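Side-chain contact in methionine import ATP-binding protein metN 2 (Enterococcus faecalis, PDB 2QSW), which belongs to the ATP-binding subunits of ABC importers and is represented here by its C-terminal NIL domain, a member of the ACT clan: residues Ile58-Lys62 with Gln63-Gly67. Residues are numbered along the deposited sequence; the frame is centred on the assembly and turned at random.
Sequences IQQTK and QGAVG
Thr61 OG1 donates to Gly64 O at 3.1 Å, and Thr61 N reaches the same oxygen from the opposite face of the carbonyl plane, so two donors grip one acceptor. The hydroxyl lies between the backbone N and the carbonyl carbon (chi1 69°), which brings it within bonding distance of both Gly64 O and Gln63 N, the latter giving it a weak bond bent to 131°. Val66 fills in beside it, its CG2 lying 3.5 Å from Thr61 OG1, and the two side chains run at about a right angle. Gly64 adopts phi 115°, a backbone conformation that favours glycine. These residues close a beta hairpin with a two-residue loop, Lys62-Gln63: Thr61 to Gly64 form a type I turn joining strands 50-61 and 64-74, the former an outermost strand of the antiparallel sheet within this chain. Behind the turn, Gln59 and Val66 make a hydrogen-bonded pair, with Gln59 N to Val66 O and Val66 N to Gln59 O both 2.9 Å. The face bearing Gln60 and Ala65 is less well ordered: Ile58 and Gln60 are exposed and each was modelled in two conformers. In the conformers described, Ile58 CG2 meets Ala65 CB at 3.8 Å and Gln60 OE1 lies 3.4 Å from Ala65 CB, contacts that are therefore provisional. Gly67 pairs through its backbone with Phe30 of the neighbouring strand 24-31.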
loop_
_atom_site.group_PDB
_atom_site.type_symbol
_atom_site.label_atom_id
_atom_site.label_comp_id
_atom_site.label_asym_id
_atom_site.label_seq_id
_atom_site.Cartn_x
_atom_site.Cartn_y
_atom_site.Cartn_z
ATOM N N ILE A 58 18.030 9.270 5.910
ATOM C CA ILE A 58 17.849 10.329 4.936
ATOM C C ILE A 58 19.120 11.162 4.862
ATOM O O ILE A 58 19.721 11.519 5.876
ATOM C CB ILE A 58 16.615 11.198 5.247
ATOM C CG1 ILE A 58 15.339 10.357 5.072
ATOM C CG2 ILE A 58 16.526 12.404 4.299
ATOM C CD1 ILE A 58 14.129 10.970 5.683
ATOM N N GLN A 59 19.548 11.452 3.647
ATOM C CA GLN A 59 20.759 12.248 3.435
ATOM C C GLN A 59 20.450 13.363 2.470
ATOM O O GLN A 59 19.615 13.219 1.599
ATOM C CB GLN A 59 21.869 11.359 2.888
ATOM C CG GLN A 59 22.212 10.167 3.805
ATOM C CD GLN A 59 22.849 10.593 5.150
ATOM O OE1 GLN A 59 23.819 11.380 5.169
ATOM N NE2 GLN A 59 22.313 10.071 6.277
ATOM N N GLN A 60 21.133 14.486 2.628
ATOM C CA GLN A 60 20.999 15.579 1.676
ATOM C C GLN A 60 21.983 15.301 0.504
ATOM O O GLN A 60 23.146 14.925 0.696
ATOM C CB GLN A 60 21.251 16.924 2.406
ATOM C CG GLN A 60 20.294 18.145 2.110
ATOM C CD GLN A 60 18.833 17.824 1.741
ATOM O OE1 GLN A 60 18.025 17.304 2.548
ATOM N NE2 GLN A 60 18.468 18.213 0.522
ATOM N N THR A 61 21.489 15.433 -0.715
ATOM C CA THR A 61 22.329 15.221 -1.905
ATOM C C THR A 61 22.062 16.403 -2.802
ATOM O O THR A 61 21.237 17.242 -2.476
ATOM C CB THR A 61 21.990 13.928 -2.666
ATOM O OG1 THR A 61 20.710 14.093 -3.273
ATOM C CG2 THR A 61 22.008 12.704 -1.745
ATOM N N LYS A 62 22.746 16.478 -3.942
ATOM C CA LYS A 62 22.460 17.551 -4.896
ATOM C C LYS A 62 21.026 17.450 -5.442
ATOM O O LYS A 62 20.420 18.464 -5.797
ATOM C CB LYS A 62 23.521 17.597 -5.996
ATOM C CG LYS A 62 24.873 18.048 -5.417
ATOM C CD LYS A 62 26.006 18.094 -6.427
ATOM C CE LYS A 62 27.314 18.526 -5.737
ATOM N NZ LYS A 62 28.498 18.521 -6.663
ATOM N N GLN A 63 20.461 16.239 -5.409
ATOM C CA GLN A 63 19.087 15.982 -5.846
ATOM C C GLN A 63 18.057 16.394 -4.807
ATOM O O GLN A 63 16.866 16.446 -5.116
ATOM C CB GLN A 63 18.884 14.493 -6.136
ATOM C CG GLN A 63 20.000 13.851 -6.970
ATOM C CD GLN A 63 20.947 12.976 -6.154
ATOM O OE1 GLN A 63 22.163 12.959 -6.377
ATOM N NE2 GLN A 63 20.390 12.243 -5.209
ATOM N N GLY A 64 18.506 16.665 -3.571
ATOM C CA GLY A 64 17.608 17.002 -2.444
ATOM C C GLY A 64 17.668 15.909 -1.358
ATOM O O GLY A 64 18.659 15.181 -1.282
ATOM N N ALA A 65 16.645 15.795 -0.511
ATOM C CA ALA A 65 16.650 14.776 0.544
ATOM C C ALA A 65 16.368 13.430 -0.092
ATOM O O ALA A 65 15.413 13.299 -0.860
ATOM C CB ALA A 65 15.610 15.042 1.650
ATOM N N VAL A 66 17.239 12.472 0.163
ATOM C CA VAL A 66 17.114 11.120 -0.397
ATOM C C VAL A 66 17.233 10.051 0.686
ATOM O O VAL A 66 18.063 10.147 1.594
ATOM C CB VAL A 66 18.219 10.892 -1.468
ATOM C CG1 VAL A 66 18.244 9.458 -1.906
ATOM C CG2 VAL A 66 18.059 11.820 -2.650
ATOM N N GLY A 67 16.418 9.009 0.600
ATOM C CA GLY A 67 16.459 7.918 1.513
ATOM C C GLY A 67 15.094 7.339 1.858
ATOM O O GLY A 67 14.182 7.426 1.042
#